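Local atomic coordinates of CmeC (Campylobacter jejuni, PDB entry 4MT4), a protein that probably serves as the trimeric outer membrane channel of a multidrug efflux system, giving expelled compounds a way out across the outer membrane. Residues E178-A183 / S213-Y218; S392-Y397 / Q419-A424. All coordinates share one frame; numbering follows the deposited sequence.

How the interactions relate
After helices 44-56 and 58-79 the chain forms strands 84-96 and 109-124, then runs away from the membrane strands along helix 129-195 and turns back into helix 201-236. Interaction 1 closes this hairpin, with 29 residues between its segments. After strands 299-310 and 322-335 the pattern recurs in helices 339-405 and 411-445, and interaction 2 closes the second hairpin over 21 residues. The two closures follow in series, neither nesting nor crossing, one in each successive strand-and-hairpin half of the chain. Their centres are about 15 Å apart: L422 of interaction 2 packs on A179 and M214 of interaction 1, joining both hairpins in the helical barrel.

Interaction 1: residues E178-A183 / S213-Y218; sequences EAYESA and SMALQY
The antiparallel helical hairpin of 129-195 and 201-236, part of the outer membrane factor tunnel and with its second helix predicted to be coiled coil, is held here by apolar side chains. The short segments 178-183 and 213-218 run at 159° to each other with their axes 8.8 Å apart, and Y180 lies opposite M214 in the backbone register. Y180 carries the centre of the contact. Its ring, with CG anti to the backbone N (chi1 165°), reaches across to helix 201-236, where Y180 CE1 rests 3.6 Å from A215 CB. Y218 approaches the root of the same ring: its CD2 lies 3.9 Å from Y180 CG, and the two side chains cross at about a right angle. The rings meet obliquely, their planes 33° apart and their centroids separated by 5.7 Å. K222 adds a cation-pi contact to Y218, and A215 also packs on N385 of a second subunit.

Beside the tyrosines, M214 runs along the methyl groups of A179 and A183. Its CG stands beside the backbone N, and a bend at the second torsion lays the chain against them. R418 of helix 411-445 donates a hydrogen bond to A179 O, tying this edge to the second hairpin. M214 meets the two alanines with different atoms, its CG lying 3.8 Å from A183 CB and its SD, more loosely, 4.2 Å from A179 CB.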
ATOM      1  N   GLU B 178       8.919  40.122  -4.479  1.00 59.01           N
ATOM      2  CA  GLU B 178       9.407  41.433  -4.067  1.00 73.85           C
ATOM      3  C   GLU B 178      10.878  41.385  -3.683  1.00 70.83           C
ATOM      4  O   GLU B 178      11.643  42.296  -4.003  1.00 73.94           O
ATOM      5  CB  GLU B 178       8.580  41.965  -2.894  1.00 64.49           C
ATOM      6  CG  GLU B 178       9.299  42.990  -2.019  1.00 98.16           C
ATOM      7  CD  GLU B 178       9.641  44.271  -2.755  1.00 98.15           C
ATOM      8  OE1 GLU B 178       9.042  44.535  -3.821  1.00 99.19           O
ATOM      9  OE2 GLU B 178      10.513  45.015  -2.261  1.00 93.94           O
ATOM     10  N   ALA B 179      11.262  40.319  -2.987  1.00 57.69           N
ATOM     11  CA  ALA B 179      12.647  40.116  -2.589  1.00 51.41           C
ATOM     12  C   ALA B 179      13.548  40.034  -3.814  1.00 70.74           C
ATOM     13  O   ALA B 179      14.708  40.436  -3.771  1.00 67.01           O
ATOM     14  CB  ALA B 179      12.779  38.861  -1.745  1.00 52.17           C
ATOM     15  N   TYR B 180      13.000  39.515  -4.907  1.00 62.63           N
ATOM     16  CA  TYR B 180      13.732  39.418  -6.162  1.00 61.94           C
ATOM     17  C   TYR B 180      13.791  40.763  -6.879  1.00 59.05           C
ATOM     18  O   TYR B 180      14.824  41.129  -7.440  1.00 62.24           O
ATOM     19  CB  TYR B 180      13.093  38.370  -7.073  1.00 47.18           C
ATOM     20  CG  TYR B 180      13.557  38.450  -8.510  1.00 49.59           C
ATOM     21  CD1 TYR B 180      14.811  37.980  -8.883  1.00 57.15           C
ATOM     22  CD2 TYR B 180      12.742  38.991  -9.496  1.00 54.29           C
ATOM     23  CE1 TYR B 180      15.238  38.052 -10.194  1.00 48.39           C
ATOM     24  CE2 TYR B 180      13.161  39.066 -10.809  1.00 57.32           C
ATOM     25  CZ  TYR B 180      14.410  38.595 -11.153  1.00 58.60           C
ATOM     26  OH  TYR B 180      14.831  38.667 -12.462  1.00 68.58           O
ATOM     27  N   GLU B 181      12.677  41.491  -6.858  1.00 61.18           N
ATOM     28  CA  GLU B 181      12.580  42.783  -7.532  1.00 69.31           C
ATOM     29  C   GLU B 181      13.591  43.787  -6.988  1.00 72.06           C
ATOM     30  O   GLU B 181      14.348  44.391  -7.748  1.00 75.34           O
ATOM     31  CB  GLU B 181      11.164  43.355  -7.400  1.00 69.95           C
ATOM     32  CG  GLU B 181      10.073  42.505  -8.039  1.00 76.44           C
ATOM     33  CD  GLU B 181      10.242  42.352  -9.537  1.00 96.40           C
ATOM     34  OE1 GLU B 181      10.837  43.253 -10.168  1.00 93.42           O
ATOM     35  OE2 GLU B 181       9.781  41.329 -10.085  1.00 84.91           O
ATOM     36  N   SER B 182      13.603  43.962  -5.671  1.00 60.31           N
ATOM     37  CA  SER B 182      14.496  44.927  -5.044  1.00 76.00           C
ATOM     38  C   SER B 182      15.948  44.473  -5.128  1.00 75.38           C
ATOM     39  O   SER B 182      16.860  45.297  -5.163  1.00 72.98           O
ATOM     40  CB  SER B 182      14.097  45.158  -3.587  1.00 71.98           C
ATOM     41  OG  SER B 182      12.712  45.431  -3.478  1.00 81.45           O
ATOM     42  N   ALA B 183      16.157  43.160  -5.160  1.00 65.08           N
ATOM     43  CA  ALA B 183      17.496  42.608  -5.322  1.00 63.44           C
ATOM     44  C   ALA B 183      18.035  42.934  -6.709  1.00 64.83           C
ATOM     45  O   ALA B 183      19.241  43.097  -6.897  1.00 57.17           O
ATOM     46  CB  ALA B 183      17.490  41.107  -5.094  1.00 56.06           C
ATOM     47  N   SER B 213      20.836  34.398  -6.361  1.00 57.10           N
ATOM     48  CA  SER B 213      20.335  33.594  -5.252  1.00 44.86           C
ATOM     49  C   SER B 213      18.843  33.829  -5.048  1.00 57.08           C
ATOM     50  O   SER B 213      18.077  32.888  -4.852  1.00 56.94           O
ATOM     51  CB  SER B 213      21.097  33.909  -3.965  1.00 45.32           C
ATOM     52  OG  SER B 213      20.593  33.159  -2.872  1.00 65.01           O
ATOM     53  N   MET B 214      18.436  35.093  -5.108  1.00 52.68           N
ATOM     54  CA  MET B 214      17.029  35.453  -4.976  1.00 58.07           C
ATOM     55  C   MET B 214      16.206  34.900  -6.135  1.00 49.53           C
ATOM     56  O   MET B 214      15.104  34.395  -5.936  1.00 50.46           O
ATOM     57  CB  MET B 214      16.864  36.971  -4.895  1.00 43.26           C
ATOM     58  CG  MET B 214      17.349  37.583  -3.588  1.00 69.26           C
ATOM     59  SD  MET B 214      16.478  36.948  -2.141  1.00 70.35           S
ATOM     60  CE  MET B 214      17.216  37.929  -0.844  1.00 69.62           C
ATOM     61  N   ALA B 215      16.751  34.993  -7.344  1.00 40.76           N
ATOM     62  CA  ALA B 215      16.076  34.485  -8.535  1.00 47.57           C
ATOM     63  C   ALA B 215      15.895  32.973  -8.452  1.00 52.59           C
ATOM     64  O   ALA B 215      14.893  32.429  -8.914  1.00 49.04           O
ATOM     65  CB  ALA B 215      16.854  34.856  -9.789  1.00 45.76           C
ATOM     66  N   LEU B 216      16.872  32.305  -7.851  1.00 47.26           N
ATOM     67  CA  LEU B 216      16.817  30.862  -7.656  1.00 54.20           C
ATOM     68  C   LEU B 216      15.766  30.494  -6.614  1.00 57.72           C
ATOM     69  O   LEU B 216      14.979  29.570  -6.809  1.00 53.91           O
ATOM     70  CB  LEU B 216      18.188  30.329  -7.234  1.00 41.63           C
ATOM     71  CG  LEU B 216      18.292  28.826  -6.971  1.00 54.76           C
ATOM     72  CD1 LEU B 216      17.878  28.037  -8.202  1.00 57.03           C
ATOM     73  CD2 LEU B 216      19.701  28.457  -6.538  1.00 45.73           C
ATOM     74  N   GLN B 217      15.758  31.231  -5.506  1.00 40.73           N
ATOM     75  CA  GLN B 217      14.785  31.018  -4.440  1.00 49.01           C
ATOM     76  C   GLN B 217      13.374  31.331  -4.922  1.00 55.33           C
ATOM     77  O   GLN B 217      12.413  30.672  -4.532  1.00 49.45           O
ATOM     78  CB  GLN B 217      15.121  31.878  -3.222  1.00 40.42           C
ATOM     79  CG  GLN B 217      16.432  31.518  -2.548  1.00 51.73           C
ATOM     80  CD  GLN B 217      16.858  32.542  -1.516  1.00 74.40           C
ATOM     81  OE1 GLN B 217      17.964  33.081  -1.579  1.00 72.82           O
ATOM     82  NE2 GLN B 217      15.981  32.818  -0.558  1.00 66.15           N
ATOM     83  N   TYR B 218      13.264  32.342  -5.776  1.00 44.26           N
ATOM     84  CA  TYR B 218      11.983  32.760  -6.332  1.00 49.19           C
ATOM     85  C   TYR B 218      11.343  31.633  -7.146  1.00 51.60           C
ATOM     86  O   TYR B 218      10.186  31.277  -6.917  1.00 46.28           O
ATOM     87  CB  TYR B 218      12.168  34.011  -7.198  1.00 48.40           C
ATOM     88  CG  TYR B 218      10.886  34.639  -7.709  1.00 62.69           C
ATOM     89  CD1 TYR B 218       9.656  34.338  -7.135  1.00 56.97           C
ATOM     90  CD2 TYR B 218      10.910  35.534  -8.771  1.00 67.68           C
ATOM     91  CE1 TYR B 218       8.488  34.910  -7.607  1.00 60.94           C
ATOM     92  CE2 TYR B 218       9.752  36.110  -9.248  1.00 72.77           C
ATOM     93  CZ  TYR B 218       8.543  35.798  -8.663  1.00 80.57           C
ATOM     94  OH  TYR B 218       7.386  36.370  -9.139  1.00 74.26           O
TER

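Interaction 2: residues S392-Y397 / Q419-A424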
ATOM      1  N   SER B 392      10.697  42.084  14.397  1.00 50.43           N
ATOM      2  CA  SER B 392      12.005  42.507  14.879  1.00 44.75           C
ATOM      3  C   SER B 392      13.012  42.562  13.735  1.00 59.45           C
ATOM      4  O   SER B 392      13.731  43.548  13.582  1.00 57.92           O
ATOM      5  CB  SER B 392      12.501  41.572  15.980  1.00 43.80           C
ATOM      6  OG  SER B 392      11.636  41.612  17.101  1.00 58.10           O
ATOM      7  N   TYR B 393      13.048  41.505  12.926  1.00 48.05           N
ATOM      8  CA  TYR B 393      13.961  41.436  11.788  1.00 58.03           C
ATOM      9  C   TYR B 393      13.622  42.473  10.723  1.00 55.44           C
ATOM     10  O   TYR B 393      14.483  42.870   9.938  1.00 49.23           O
ATOM     11  CB  TYR B 393      13.950  40.036  11.168  1.00 40.06           C
ATOM     12  CG  TYR B 393      14.830  39.039  11.890  1.00 50.48           C
ATOM     13  CD1 TYR B 393      16.215  39.129  11.818  1.00 51.62           C
ATOM     14  CD2 TYR B 393      14.278  38.007  12.636  1.00 49.77           C
ATOM     15  CE1 TYR B 393      17.025  38.222  12.476  1.00 51.46           C
ATOM     16  CE2 TYR B 393      15.080  37.095  13.297  1.00 41.41           C
ATOM     17  CZ  TYR B 393      16.451  37.208  13.214  1.00 51.13           C
ATOM     18  OH  TYR B 393      17.254  36.302  13.870  1.00 55.21           O
ATOM     19  N   LYS B 394      12.369  42.912  10.695  1.00 44.37           N
ATOM     20  CA  LYS B 394      11.954  43.943   9.752  1.00 57.75           C
ATOM     21  C   LYS B 394      12.462  45.313  10.193  1.00 60.98           C
ATOM     22  O   LYS B 394      12.950  46.094   9.376  1.00 50.06           O
ATOM     23  CB  LYS B 394      10.433  43.972   9.606  1.00 43.03           C
ATOM     24  CG  LYS B 394       9.936  44.988   8.589  1.00 49.03           C
ATOM     25  CD  LYS B 394       8.422  45.101   8.595  1.00 64.41           C
ATOM     26  CE  LYS B 394       7.956  46.170   7.621  1.00 71.65           C
ATOM     27  NZ  LYS B 394       6.484  46.384   7.682  1.00 81.68           N
ATOM     28  N   ARG B 395      12.341  45.600  11.486  1.00 52.59           N
ATOM     29  CA  ARG B 395      12.841  46.854  12.039  1.00 68.90           C
ATOM     30  C   ARG B 395      14.356  46.926  11.902  1.00 61.89           C
ATOM     31  O   ARG B 395      14.913  47.987  11.630  1.00 56.98           O
ATOM     32  CB  ARG B 395      12.435  47.002  13.506  1.00 55.27           C
ATOM     33  CG  ARG B 395      12.900  48.301  14.155  1.00 64.06           C
ATOM     34  CD  ARG B 395      12.368  49.513  13.407  1.00 62.71           C
ATOM     35  NE  ARG B 395      12.827  50.771  13.990  1.00 75.81           N
ATOM     36  CZ  ARG B 395      13.313  51.789  13.284  1.00 71.10           C
ATOM     37  NH1 ARG B 395      13.408  51.701  11.963  1.00 61.11           N
ATOM     38  NH2 ARG B 395      13.705  52.897  13.898  1.00 65.48           N
ATOM     39  N   ILE B 396      15.014  45.788  12.099  1.00 57.73           N
ATOM     40  CA  ILE B 396      16.455  45.681  11.902  1.00 47.82           C
ATOM     41  C   ILE B 396      16.826  46.030  10.464  1.00 57.78           C
ATOM     42  O   ILE B 396      17.790  46.754  10.217  1.00 50.91           O
ATOM     43  CB  ILE B 396      16.968  44.265  12.238  1.00 46.28           C
ATOM     44  CG1 ILE B 396      16.847  43.993  13.740  1.00 47.31           C
ATOM     45  CG2 ILE B 396      18.412  44.098  11.789  1.00 41.38           C
ATOM     46  CD1 ILE B 396      17.194  42.575  14.135  1.00 40.89           C
ATOM     47  N   TYR B 397      16.042  45.515   9.520  1.00 53.83           N
ATOM     48  CA  TYR B 397      16.259  45.797   8.105  1.00 53.50           C
ATOM     49  C   TYR B 397      16.046  47.272   7.782  1.00 56.26           C
ATOM     50  O   TYR B 397      16.808  47.863   7.017  1.00 51.23           O
ATOM     51  CB  TYR B 397      15.335  44.948   7.233  1.00 45.84           C
ATOM     52  CG  TYR B 397      15.236  45.456   5.812  1.00 47.42           C
ATOM     53  CD1 TYR B 397      16.280  45.268   4.914  1.00 43.86           C
ATOM     54  CD2 TYR B 397      14.106  46.135   5.370  1.00 50.56           C
ATOM     55  CE1 TYR B 397      16.200  45.736   3.618  1.00 50.43           C
ATOM     56  CE2 TYR B 397      14.018  46.608   4.075  1.00 52.93           C
ATOM     57  CZ  TYR B 397      15.067  46.405   3.202  1.00 56.77           C
ATOM     58  OH  TYR B 397      14.984  46.873   1.910  1.00 72.17           O
ATOM     59  N   GLN B 419      18.101  39.463   4.015  1.00 51.65           N
ATOM     60  CA  GLN B 419      17.859  38.031   3.876  1.00 58.07           C
ATOM     61  C   GLN B 419      17.212  37.471   5.138  1.00 64.95           C
ATOM     62  O   GLN B 419      16.370  36.575   5.075  1.00 56.19           O
ATOM     63  CB  GLN B 419      19.165  37.288   3.585  1.00 59.81           C
ATOM     64  CG  GLN B 419      19.011  35.785   3.407  1.00 61.13           C
ATOM     65  CD  GLN B 419      18.389  35.418   2.074  1.00 73.64           C
ATOM     66  OE1 GLN B 419      17.190  35.152   1.985  1.00 64.77           O
ATOM     67  NE2 GLN B 419      19.205  35.399   1.027  1.00 81.49           N
ATOM     68  N   ASN B 420      17.611  38.013   6.284  1.00 52.74           N
ATOM     69  CA  ASN B 420      17.072  37.588   7.571  1.00 46.71           C
ATOM     70  C   ASN B 420      15.593  37.929   7.714  1.00 60.94           C
ATOM     71  O   ASN B 420      14.819  37.137   8.253  1.00 52.67           O
ATOM     72  CB  ASN B 420      17.868  38.218   8.715  1.00 42.14           C
ATOM     73  CG  ASN B 420      19.258  37.631   8.850  1.00 59.96           C
ATOM     74  OD1 ASN B 420      19.527  36.526   8.381  1.00 57.77           O
ATOM     75  ND2 ASN B 420      20.152  38.370   9.499  1.00 61.93           N
ATOM     76  N   TRP B 421      15.207  39.110   7.237  1.00 51.32           N
ATOM     77  CA  TRP B 421      13.805  39.515   7.241  1.00 55.94           C
ATOM     78  C   TRP B 421      12.986  38.586   6.353  1.00 54.17           C
ATOM     79  O   TRP B 421      11.895  38.154   6.729  1.00 47.44           O
ATOM     80  CB  TRP B 421      13.654  40.963   6.772  1.00 41.51           C
ATOM     81  CG  TRP B 421      12.225  41.425   6.687  1.00 49.13           C
ATOM     82  CD1 TRP B 421      11.175  40.992   7.444  1.00 50.28           C
ATOM     83  CD2 TRP B 421      11.688  42.401   5.783  1.00 65.35           C
ATOM     84  NE1 TRP B 421      10.022  41.640   7.072  1.00 49.75           N
ATOM     85  CE2 TRP B 421      10.310  42.510   6.054  1.00 67.51           C
ATOM     86  CE3 TRP B 421      12.240  43.194   4.771  1.00 52.42           C
ATOM     87  CZ2 TRP B 421       9.477  43.379   5.353  1.00 76.45           C
ATOM     88  CZ3 TRP B 421      11.411  44.057   4.076  1.00 66.71           C
ATOM     89  CH2 TRP B 421      10.045  44.142   4.370  1.00 70.05           C
ATOM     90  N   LEU B 422      13.524  38.288   5.173  1.00 46.17           N
ATOM     91  CA  LEU B 422      12.876  37.384   4.232  1.00 60.81           C
ATOM     92  C   LEU B 422      12.651  36.011   4.857  1.00 49.80           C
ATOM     93  O   LEU B 422      11.566  35.442   4.750  1.00 51.97           O
ATOM     94  CB  LEU B 422      13.713  37.247   2.960  1.00 55.80           C
ATOM     95  CG  LEU B 422      13.163  36.312   1.883  1.00 60.47           C
ATOM     96  CD1 LEU B 422      11.845  36.837   1.337  1.00 52.92           C
ATOM     97  CD2 LEU B 422      14.175  36.122   0.764  1.00 67.36           C
ATOM     98  N   ASN B 423      13.685  35.492   5.514  1.00 52.02           N
ATOM     99  CA  ASN B 423      13.596  34.209   6.202  1.00 47.53           C
ATOM    100  C   ASN B 423      12.531  34.230   7.290  1.00 56.91           C
ATOM    101  O   ASN B 423      11.758  33.284   7.437  1.00 50.47           O
ATOM    102  CB  ASN B 423      14.953  33.831   6.801  1.00 48.17           C
ATOM    103  CG  ASN B 423      16.008  33.574   5.740  1.00 62.06           C
ATOM    104  OD1 ASN B 423      15.758  33.744   4.547  1.00 66.92           O
ATOM    105  ND2 ASN B 423      17.197  33.168   6.172  1.00 58.33           N
ATOM    106  N   ALA B 424      12.494  35.323   8.045  1.00 52.28           N
ATOM    107  CA  ALA B 424      11.526  35.485   9.124  1.00 59.66           C
ATOM    108  C   ALA B 424      10.111  35.653   8.579  1.00 51.28           C
ATOM    109  O   ALA B 424       9.144  35.204   9.190  1.00 46.88           O
ATOM    110  CB  ALA B 424      11.904  36.672   9.998  1.00 49.20           C
TER
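Aromatic and aliphatic packing joins helices 339-405 and 411-445, the second antiparallel hairpin of the CmeC helical barrel, with the short segments at 158° and their axes 8.4 Å apart. Y393 faces W421 in the backbone register, and the indole accounts for much of the contact.

The CH-pi interaction comes from K394. Its CG is anti to the backbone N (chi1 -178°) and the chain is extended beyond it, so lysine and tryptophan lie side by side and point the same way. K394 CB sits over the face of the five-membered ring, 3.8 Å from its centroid, while the following methylenes run past CE2 and CZ2 towards the rim, with K394 CG 3.6 Å from W421 CZ2.

Y397 makes the aromatic contact, at the CE3-CZ3 edge of the six-membered ring and on the same side of the indole plane as K394. Y397 CD2 approaches W421 CE3 at 3.5 Å, and CE3 lies over one face of the tyrosine ring. The planes are inclined by 27° and offset, centroids 5.1 Å apart, so that little of one ring lies over the other.

Packing around Y393 completes the interface. With CG beside the backbone N, its ring lies between N420 and A424: Y393 CD1 touches N420 CB at 3.6 Å and Y393 CD2 touches A424 CB at 3.8 Å. The backbone O of N420 stands over one face of this ring.

Polar links lead outward. W421 NE1 makes a weak hydrogen bond to E390, and a third subunit is met both by a salt bridge from R395 to its E201 and by packing of Y393 on its A209. Between the two helices themselves, dispersion and CH-pi contacts prevail: the greasy methylenes of K394 lie against the indole, and its charged NZ is carried beyond the ring edge.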